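Local coordinates for pirin family protein (Acinetobacter baumannii, PDB 6D0P), which probably acts as an iron-dependent quercetin 2,3-dioxygenase of the bicupin pirin family, with a metal site that can hold manganese, at residues Ser63-Gly68 against Tyr263-Met268; His135-Pro140 against Val267-Ala272; Arg164-Glu169 against Leu183-Gly188. One frame throughout, in Å; residues are numbered along the deposited sequence.

Interactions 1 and 2 are neighbours, their centres about 10 Å apart, and both rest on strand 266-268, which leads into helix 271-282 near the end of the chain. Interaction 1 joins this strand to the metal-binding strand 64-66 of the N-terminal cupin domain; interaction 2 joins it to the loop between strands 121-131 and 145-146. Lys137 links the two by reaching Gly68 O. Interaction 3 lies about 24 and 25 Å from them, centre to centre, and pairs neighbouring strands of the C-terminal cupin sheet. Along the chain it is nested within the loops closed by the other two, so its strands are passed before strand 266-268 comes back to pack on the N-terminal cupin.

Interaction 1: Ser63-Gly68 against Tyr263-Met268; sequences SHPHRG and YGPFVM. With MN (manganese (II) ion), chain G.
The His66 and Pro265 side chains cross at about a right angle, His66 ND1 lying 3.7 Å from Pro265 CB, which sits obliquely to the ring. The other ring nitrogen belongs to the cupin metal site: His66 NE2 binds manganese at 2.2 Å, as does His64 NE2, and His108, Glu110 and two waters complete the six ligands. One of the waters lies in plane at the edge of the His66 ring, while His66 CE1 lies at the edge of the His64 ring. Phe266 presents its own edge to the backbone, with Arg67 N in the ring plane, and Pro65 CG approaches Phe266 CZ obliquely at 4.0 Å. Residues 65-68 and 265-268 run 25° apart, bridged at Arg67 and Phe266. Val267 N gives Arg67 O a nearly straight bond of 3.1 Å; the return bond from Arg67 N to Pro265 O is weak. With CG anti to the backbone N (chi1 170°), Arg67 leads its chain past selenomethionine Met268, and its guanidinium goes on to Ala104 O and Asp280. Pro65 O is buried with no hydrogen-bond partner in the model, whereas Pro265 O also receives a CA-H...O contact from His66 CA at 3.3 Å.

Interaction 2: His135-Pro140 against Val267-Ala272; sequences HSKMTP and VMNTKA
A type I beta turn, Ser136 to Thr139, presents Lys137 and Met138 to the end of strand 266-268. Lys137 has its CB directed at that strand and runs extended as far as CE. Only the last torsion bends (chi4 -70°), which swings Lys137 NZ onto Val267 O at 2.9 Å. The ammonium sits above the carbonyl plane rather than on a lone pair. Lys137 NZ also bonds Gly68 O and Asn131 OD1, so oxygens from three parts of the chain gather round one buried charge and should stabilise it; a weak contact reaches a water that lies 2.8 Å from Met268 O. This places the lysine where the N-terminal cupin meets the closing segment of the chain, just ahead of helix 271-282, whose N-cap is Thr270. Asn269 crosses the lysine chain obliquely, Asn269 OD1 lying 3.3 Å from Lys137 CD and CE, while its ND2 is bonded to Pro259 O. Two selenomethionines meet: the methyl CE of Met268 touches SE of Met138 at 4.0 Å, the chains crossing at about a right angle. The turn is held by Ser136 O, which accepts from Thr139 N and, at 2.8 Å, from Thr139 OG1.

Interaction 3: Arg164-Glu169 against Leu183-Gly188; sequences RVIAGE and LNVWDG
A bend at chi3 (-61°) turns the Arg164 guanidinium across towards Asp187, whose CG stands between its backbone N and carbonyl carbon (chi1 82°). The two flat groups come within 14° of coplanar and meet side-on: Arg164 NE bonds Asp187 OD1 at 2.9 Å on the syn lone pair, and Arg164 NH1 bonds Asp187 OD2, also at 2.9 Å. Asp187 OD2 has a further partner in Tyr76 OH, and Arg164 NH2 in Gly95 O. Ile166 CD1 packs against the carboxylate, while Ala167 CB touches Val185 CB and Leu183 CD1. This apolar group meets Trp99 of the N-terminal domain, so the face carrying it lies at the boundary between the two cupins. On the other face Val165 lies beside Trp186, Val165 CG1 4.0 Å from Trp186 CD1. Asn184 CB covers one face of the indole near its rim, and Asn184 OD1 takes a bond from Glu169 N at 2.9 Å, nearly straight at both ends; a water joins Asn184 ND2 to Glu169 O. The backbones are antiparallel, Arg164 and Asp187 forming a hydrogen-bonded pair. Beyond Val165 the register slips by one: Val185 O accepts from Ala167 N at 3.1 Å and weakly from Ile166 N. Ile166 and Ala167 thus both face Val185, a classic beta bulge at the corner at Ile166, after which Ala167 still pairs with Val185 in the C-terminal cupin sheet.

Interaction 1: Ser63-Gly68 against Tyr263-Met268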
loop_
_atom_site.group_PDB
_atom_site.type_symbol
_atom_site.label_atom_id
_atom_site.label_comp_id
_atom_site.label_asym_id
_atom_site.label_seq_id
_atom_site.Cartn_x
_atom_site.Cartn_y
_atom_site.Cartn_z
ATOM N N SER A 63 10.150 7.312 -15.861
ATOM C CA SER A 63 9.445 6.277 -16.611
ATOM C C SER A 63 9.922 4.875 -16.210
ATOM O O SER A 63 11.082 4.575 -16.280
ATOM C CB SER A 63 9.621 6.501 -18.078
ATOM O OG SER A 63 8.884 5.541 -18.793
ATOM N N HIS A 64 8.991 4.034 -15.777
ATOM C CA HIS A 64 9.286 2.669 -15.402
ATOM C C HIS A 64 8.036 1.818 -15.658
ATOM O O HIS A 64 6.924 2.316 -15.632
ATOM C CB HIS A 64 9.725 2.560 -13.934
ATOM C CG HIS A 64 8.682 3.005 -12.964
ATOM N ND1 HIS A 64 8.517 4.330 -12.629
ATOM C CD2 HIS A 64 7.763 2.313 -12.248
ATOM C CE1 HIS A 64 7.533 4.440 -11.755
ATOM N NE2 HIS A 64 7.049 3.217 -11.510
ATOM N N PRO A 65 8.234 0.535 -15.907
ATOM C CA PRO A 65 7.127 -0.341 -16.172
ATOM C C PRO A 65 6.627 -1.131 -14.959
ATOM O O PRO A 65 7.346 -1.270 -13.955
ATOM C CB PRO A 65 7.704 -1.325 -17.198
ATOM C CG PRO A 65 9.134 -1.466 -16.774
ATOM C CD PRO A 65 9.507 -0.084 -16.292
ATOM N N HIS A 66 5.399 -1.630 -15.089
ATOM C CA HIS A 66 4.814 -2.585 -14.148
ATOM C C HIS A 66 3.966 -3.573 -14.939
ATOM O O HIS A 66 3.315 -3.181 -15.937
ATOM C CB HIS A 66 3.900 -1.934 -13.092
ATOM C CG HIS A 66 4.560 -0.971 -12.172
ATOM N ND1 HIS A 66 5.523 -1.376 -11.262
ATOM C CD2 HIS A 66 4.343 0.347 -11.953
ATOM C CE1 HIS A 66 5.911 -0.319 -10.553
ATOM N NE2 HIS A 66 5.180 0.746 -10.943
ATOM N N ARG A 67 3.954 -4.833 -14.500
ATOM C CA ARG A 67 3.052 -5.796 -15.074
ATOM C C ARG A 67 2.706 -6.839 -14.015
ATOM O O ARG A 67 3.599 -7.292 -13.278
ATOM C CB ARG A 67 3.659 -6.485 -16.303
ATOM C CG ARG A 67 2.848 -7.676 -16.815
ATOM C CD ARG A 67 3.465 -8.387 -18.018
ATOM N NE ARG A 67 3.332 -7.599 -19.242
ATOM C CZ ARG A 67 3.783 -7.979 -20.433
ATOM N NH1 ARG A 67 4.467 -9.114 -20.557
ATOM N NH2 ARG A 67 3.538 -7.229 -21.494
ATOM N N GLY A 68 1.417 -7.202 -13.957
ATOM C CA GLY A 68 0.967 -8.345 -13.177
ATOM C C GLY A 68 0.336 -8.054 -11.822
ATOM O O GLY A 68 -0.129 -8.993 -11.165
ATOM N N TYR A 263 10.427 -10.078 -10.551
ATOM C CA TYR A 263 11.673 -9.533 -11.050
ATOM C C TYR A 263 11.473 -8.030 -11.215
ATOM O O TYR A 263 10.654 -7.607 -12.043
ATOM C CB TYR A 263 12.061 -10.192 -12.370
ATOM C CG TYR A 263 13.336 -9.665 -12.969
ATOM C CD1 TYR A 263 14.568 -10.046 -12.463
ATOM C CD2 TYR A 263 13.313 -8.769 -14.023
ATOM C CE1 TYR A 263 15.748 -9.566 -13.001
ATOM C CE2 TYR A 263 14.484 -8.281 -14.579
ATOM C CZ TYR A 263 15.706 -8.679 -14.061
ATOM O OH TYR A 263 16.865 -8.206 -14.600
ATOM N N GLY A 264 12.168 -7.239 -10.409
ATOM C CA GLY A 264 12.042 -5.776 -10.498
ATOM C C GLY A 264 10.609 -5.271 -10.393
ATOM O O GLY A 264 9.942 -5.462 -9.382
ATOM N N PRO A 265 10.099 -4.641 -11.446
ATOM C CA PRO A 265 8.709 -4.199 -11.325
ATOM C C PRO A 265 7.693 -5.135 -12.003
ATOM O O PRO A 265 6.570 -4.714 -12.331
ATOM C CB PRO A 265 8.797 -2.825 -11.976
ATOM C CG PRO A 265 9.724 -3.055 -13.134
ATOM C CD PRO A 265 10.713 -4.096 -12.653
ATOM N N PHE A 266 8.075 -6.388 -12.206
ATOM C CA PHE A 266 7.171 -7.372 -12.772
ATOM C C PHE A 266 6.898 -8.461 -11.726
ATOM O O PHE A 266 7.829 -8.929 -11.078
ATOM C CB PHE A 266 7.775 -8.032 -14.002
ATOM C CG PHE A 266 8.313 -7.086 -15.045
ATOM C CD1 PHE A 266 7.491 -6.142 -15.625
ATOM C CD2 PHE A 266 9.612 -7.216 -15.511
ATOM C CE1 PHE A 266 7.967 -5.306 -16.620
ATOM C CE2 PHE A 266 10.090 -6.368 -16.498
ATOM C CZ PHE A 266 9.261 -5.431 -17.062
ATOM N N VAL A 267 5.637 -8.857 -11.556
ATOM C CA VAL A 267 5.323 -9.955 -10.657
ATOM C C VAL A 267 4.304 -10.838 -11.374
ATOM O O VAL A 267 3.154 -10.401 -11.607
ATOM C CB VAL A 267 4.781 -9.496 -9.291
ATOM C CG1 VAL A 267 4.444 -10.706 -8.434
ATOM C CG2 VAL A 267 5.753 -8.581 -8.561
HETATM N N MSE A 268 4.742 -12.034 -11.758
HETATM C CA MSE A 268 3.909 -12.964 -12.492
HETATM C C MSE A 268 3.842 -14.267 -11.729
HETATM O O MSE A 268 4.183 -14.306 -10.525
HETATM C CB MSE A 268 4.501 -13.118 -13.908
HETATM C CG MSE A 268 4.510 -11.782 -14.692
HETATM SE SE MSE A 268 2.676 -11.196 -15.108
HETATM C CE MSE A 268 2.084 -12.667 -16.299
HETATM MN MN MN G . 5.275 2.846 -10.342
HETATM O O HOH W 1 3.260 2.832 -8.924
HETATM O O HOH W 2 6.186 2.225 -8.409
#

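Interaction 2: His135-Pro140 against Val267-Ala272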
loop_
_atom_site.group_PDB
_atom_site.type_symbol
_atom_site.label_atom_id
_atom_site.label_comp_id
_atom_site.label_asym_id
_atom_site.label_seq_id
_atom_site.Cartn_x
_atom_site.Cartn_y
_atom_site.Cartn_z
ATOM N N HIS A 135 -5.518 -15.441 -13.238
ATOM C CA HIS A 135 -6.472 -15.159 -14.325
ATOM C C HIS A 135 -6.634 -13.665 -14.614
ATOM O O HIS A 135 -7.063 -13.326 -15.710
ATOM C CB HIS A 135 -7.849 -15.750 -13.985
ATOM C CG HIS A 135 -7.847 -17.233 -13.936
ATOM N ND1 HIS A 135 -7.707 -17.930 -12.756
ATOM C CD2 HIS A 135 -7.924 -18.150 -14.916
ATOM C CE1 HIS A 135 -7.714 -19.221 -13.016
ATOM N NE2 HIS A 135 -7.862 -19.375 -14.336
ATOM N N SER A 136 -6.299 -12.799 -13.664
ATOM C CA SER A 136 -6.530 -11.366 -13.767
ATOM C C SER A 136 -5.251 -10.606 -14.134
ATOM O O SER A 136 -5.305 -9.424 -14.440
ATOM C CB SER A 136 -7.074 -10.826 -12.442
ATOM O OG SER A 136 -8.261 -11.497 -12.050
ATOM N N LYS A 137 -4.108 -11.281 -14.141
ATOM C CA LYS A 137 -2.859 -10.567 -14.311
ATOM C C LYS A 137 -2.746 -9.869 -15.663
ATOM O O LYS A 137 -2.091 -8.818 -15.729
ATOM C CB LYS A 137 -1.670 -11.505 -14.152
ATOM C CG LYS A 137 -1.383 -11.864 -12.720
ATOM C CD LYS A 137 -0.165 -12.721 -12.578
ATOM C CE LYS A 137 0.238 -12.920 -11.136
ATOM N NZ LYS A 137 0.763 -11.673 -10.549
HETATM N N MSE A 138 -3.317 -10.441 -16.715
HETATM C CA MSE A 138 -3.152 -9.834 -18.054
HETATM C C MSE A 138 -4.368 -9.052 -18.511
HETATM O O MSE A 138 -4.554 -8.840 -19.711
HETATM C CB MSE A 138 -2.706 -10.881 -19.098
HETATM C CG MSE A 138 -1.373 -11.530 -18.692
HETATM SE SE MSE A 138 0.123 -10.233 -18.808
HETATM C CE MSE A 138 0.240 -9.996 -20.745
ATOM N N THR A 139 -5.197 -8.609 -17.571
ATOM C CA THR A 139 -6.306 -7.718 -17.893
ATOM C C THR A 139 -5.715 -6.341 -18.210
ATOM O O THR A 139 -4.642 -6.019 -17.749
ATOM C CB THR A 139 -7.342 -7.624 -16.760
ATOM O OG1 THR A 139 -6.729 -7.281 -15.513
ATOM C CG2 THR A 139 -8.110 -8.915 -16.563
ATOM N N PRO A 140 -6.413 -5.532 -19.001
ATOM C CA PRO A 140 -5.889 -4.208 -19.312
ATOM C C PRO A 140 -5.699 -3.346 -18.058
ATOM O O PRO A 140 -6.519 -3.400 -17.106
ATOM C CB PRO A 140 -6.931 -3.552 -20.242
ATOM C CG PRO A 140 -7.742 -4.722 -20.776
ATOM C CD PRO A 140 -7.682 -5.782 -19.687
ATOM N N VAL A 267 5.637 -8.857 -11.556
ATOM C CA VAL A 267 5.323 -9.955 -10.657
ATOM C C VAL A 267 4.304 -10.838 -11.374
ATOM O O VAL A 267 3.154 -10.401 -11.607
ATOM C CB VAL A 267 4.781 -9.496 -9.291
ATOM C CG1 VAL A 267 4.444 -10.706 -8.434
ATOM C CG2 VAL A 267 5.753 -8.581 -8.561
HETATM N N MSE A 268 4.742 -12.034 -11.758
HETATM C CA MSE A 268 3.909 -12.964 -12.492
HETATM C C MSE A 268 3.842 -14.267 -11.729
HETATM O O MSE A 268 4.183 -14.306 -10.525
HETATM C CB MSE A 268 4.501 -13.118 -13.908
HETATM C CG MSE A 268 4.510 -11.782 -14.692
HETATM SE SE MSE A 268 2.676 -11.196 -15.108
HETATM C CE MSE A 268 2.084 -12.667 -16.299
ATOM N N ASN A 269 3.377 -15.333 -12.387
ATOM C CA ASN A 269 3.248 -16.632 -11.722
ATOM C C ASN A 269 4.407 -17.562 -12.102
ATOM O O ASN A 269 4.724 -18.491 -11.317
ATOM C CB ASN A 269 1.913 -17.318 -12.037
ATOM C CG ASN A 269 0.724 -16.545 -11.513
ATOM O OD1 ASN A 269 -0.013 -15.963 -12.303
ATOM N ND2 ASN A 269 0.559 -16.483 -10.196
ATOM N N THR A 270 5.018 -17.354 -13.274
ATOM C CA THR A 270 6.065 -18.266 -13.753
ATOM C C THR A 270 7.294 -17.505 -14.272
ATOM O O THR A 270 7.203 -16.330 -14.678
ATOM C CB THR A 270 5.539 -19.136 -14.906
ATOM O OG1 THR A 270 5.380 -18.297 -16.055
ATOM C CG2 THR A 270 4.242 -19.838 -14.569
ATOM N N LYS A 271 8.428 -18.214 -14.313
ATOM C CA LYS A 271 9.667 -17.651 -14.859
ATOM C C LYS A 271 9.476 -17.375 -16.366
ATOM O O LYS A 271 9.982 -16.371 -16.886
ATOM C CB LYS A 271 10.865 -18.559 -14.559
ATOM C CG LYS A 271 11.244 -18.640 -13.083
ATOM C CD LYS A 271 12.551 -19.365 -12.795
ATOM C CE LYS A 271 12.892 -19.345 -11.320
ATOM N NZ LYS A 271 14.338 -19.591 -11.103
ATOM N N ALA A 272 8.742 -18.236 -17.070
ATOM C CA ALA A 272 8.487 -18.008 -18.507
ATOM C C ALA A 272 7.741 -16.678 -18.708
ATOM O O ALA A 272 8.040 -15.928 -19.636
ATOM C CB ALA A 272 7.705 -19.164 -19.086
HETATM O O HOH W 3 2.201 -13.802 -8.629
#

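Interaction 3: Arg164-Glu169 against Leu183-Gly188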
loop_
_atom_site.group_PDB
_atom_site.type_symbol
_atom_site.label_atom_id
_atom_site.label_comp_id
_atom_site.label_asym_id
_atom_site.label_seq_id
_atom_site.Cartn_x
_atom_site.Cartn_y
_atom_site.Cartn_z
ATOM N N ARG A 164 -10.328 4.409 7.886
ATOM C CA ARG A 164 -10.812 4.645 6.528
ATOM C C ARG A 164 -10.841 3.307 5.793
ATOM O O ARG A 164 -9.849 2.530 5.859
ATOM C CB ARG A 164 -9.884 5.589 5.761
ATOM C CG ARG A 164 -9.684 6.947 6.419
ATOM C CD ARG A 164 -9.172 7.950 5.396
ATOM N NE ARG A 164 -7.895 7.517 4.858
ATOM C CZ ARG A 164 -7.260 8.125 3.862
ATOM N NH1 ARG A 164 -6.067 7.702 3.487
ATOM N NH2 ARG A 164 -7.811 9.168 3.279
ATOM N N VAL A 165 -11.942 3.039 5.103
ATOM C CA VAL A 165 -12.088 1.789 4.381
ATOM C C VAL A 165 -11.660 2.023 2.934
ATOM O O VAL A 165 -12.454 2.410 2.075
ATOM C CB VAL A 165 -13.523 1.243 4.491
ATOM C CG1 VAL A 165 -13.612 -0.177 3.962
ATOM C CG2 VAL A 165 -14.035 1.297 5.924
ATOM N N ILE A 166 -10.390 1.811 2.672
ATOM C CA ILE A 166 -9.866 2.052 1.336
ATOM C C ILE A 166 -10.359 0.932 0.394
ATOM O O ILE A 166 -10.796 1.204 -0.717
ATOM C CB ILE A 166 -8.339 2.215 1.382
ATOM C CG1 ILE A 166 -7.966 3.499 2.132
ATOM C CG2 ILE A 166 -7.744 2.201 -0.016
ATOM C CD1 ILE A 166 -6.502 3.606 2.442
ATOM N N ALA A 167 -10.314 -0.299 0.870
ATOM C CA ALA A 167 -10.831 -1.444 0.156
ATOM C C ALA A 167 -11.450 -2.424 1.156
ATOM O O ALA A 167 -10.981 -2.532 2.304
ATOM C CB ALA A 167 -9.730 -2.124 -0.635
ATOM N N GLY A 168 -12.418 -3.192 0.687
ATOM C CA GLY A 168 -13.036 -4.215 1.495
ATOM C C GLY A 168 -14.299 -3.725 2.184
ATOM O O GLY A 168 -15.165 -3.077 1.594
ATOM N N GLU A 169 -14.406 -4.034 3.458
ATOM C CA GLU A 169 -15.613 -3.658 4.189
ATOM C C GLU A 169 -15.332 -3.644 5.690
ATOM O O GLU A 169 -14.684 -4.542 6.192
ATOM C CB GLU A 169 -16.727 -4.677 3.933
ATOM C CG GLU A 169 -17.966 -4.430 4.783
ATOM C CD GLU A 169 -19.296 -4.830 4.153
ATOM O OE1 GLU A 169 -19.333 -5.854 3.440
ATOM O OE2 GLU A 169 -20.294 -4.118 4.387
ATOM N N LEU A 183 -10.283 -8.805 -0.097
ATOM C CA LEU A 183 -9.228 -8.208 0.681
ATOM C C LEU A 183 -9.700 -6.882 1.286
ATOM O O LEU A 183 -10.684 -6.259 0.829
ATOM C CB LEU A 183 -7.960 -8.044 -0.170
ATOM C CG LEU A 183 -7.992 -7.029 -1.303
ATOM C CD1 LEU A 183 -7.586 -5.655 -0.815
ATOM C CD2 LEU A 183 -7.059 -7.441 -2.417
ATOM N N ASN A 184 -9.019 -6.525 2.364
ATOM C CA ASN A 184 -9.252 -5.297 3.107
ATOM C C ASN A 184 -7.973 -4.468 3.159
ATOM O O ASN A 184 -6.862 -4.987 3.416
ATOM C CB ASN A 184 -9.653 -5.552 4.560
ATOM C CG ASN A 184 -11.038 -6.128 4.700
ATOM O OD1 ASN A 184 -12.009 -5.497 4.288
ATOM N ND2 ASN A 184 -11.143 -7.303 5.319
ATOM N N VAL A 185 -8.154 -3.172 2.957
ATOM C CA VAL A 185 -7.097 -2.212 3.188
ATOM C C VAL A 185 -7.751 -1.107 3.998
ATOM O O VAL A 185 -8.646 -0.397 3.490
ATOM C CB VAL A 185 -6.430 -1.658 1.916
ATOM C CG1 VAL A 185 -5.449 -0.538 2.256
ATOM C CG2 VAL A 185 -5.713 -2.744 1.125
ATOM N N TRP A 186 -7.365 -1.042 5.265
ATOM C CA TRP A 186 -7.898 -0.051 6.174
ATOM C C TRP A 186 -6.750 0.809 6.701
ATOM O O TRP A 186 -5.682 0.277 7.018
ATOM C CB TRP A 186 -8.622 -0.705 7.361
ATOM C CG TRP A 186 -9.654 -1.727 7.017
ATOM C CD1 TRP A 186 -10.450 -1.769 5.911
ATOM C CD2 TRP A 186 -10.062 -2.823 7.857
ATOM N NE1 TRP A 186 -11.286 -2.854 5.979
ATOM C CE2 TRP A 186 -11.076 -3.513 7.168
ATOM C CE3 TRP A 186 -9.624 -3.314 9.095
ATOM C CZ2 TRP A 186 -11.681 -4.656 7.687
ATOM C CZ3 TRP A 186 -10.218 -4.452 9.611
ATOM C CH2 TRP A 186 -11.238 -5.105 8.914
ATOM N N ASP A 187 -6.930 2.118 6.802
ATOM C CA ASP A 187 -5.863 2.924 7.418
ATOM C C ASP A 187 -6.495 3.819 8.484
ATOM O O ASP A 187 -7.712 3.975 8.555
ATOM C CB ASP A 187 -5.022 3.676 6.380
ATOM C CG ASP A 187 -5.596 4.975 5.861
ATOM O OD1 ASP A 187 -6.757 5.254 6.166
ATOM O OD2 ASP A 187 -4.858 5.706 5.155
ATOM N N GLY A 188 -5.694 4.456 9.289
ATOM C CA GLY A 188 -6.309 5.359 10.246
ATOM C C GLY A 188 -5.384 5.735 11.379
ATOM O O GLY A 188 -4.151 5.615 11.270
HETATM O O HOH W 4 -13.953 -7.458 6.216
#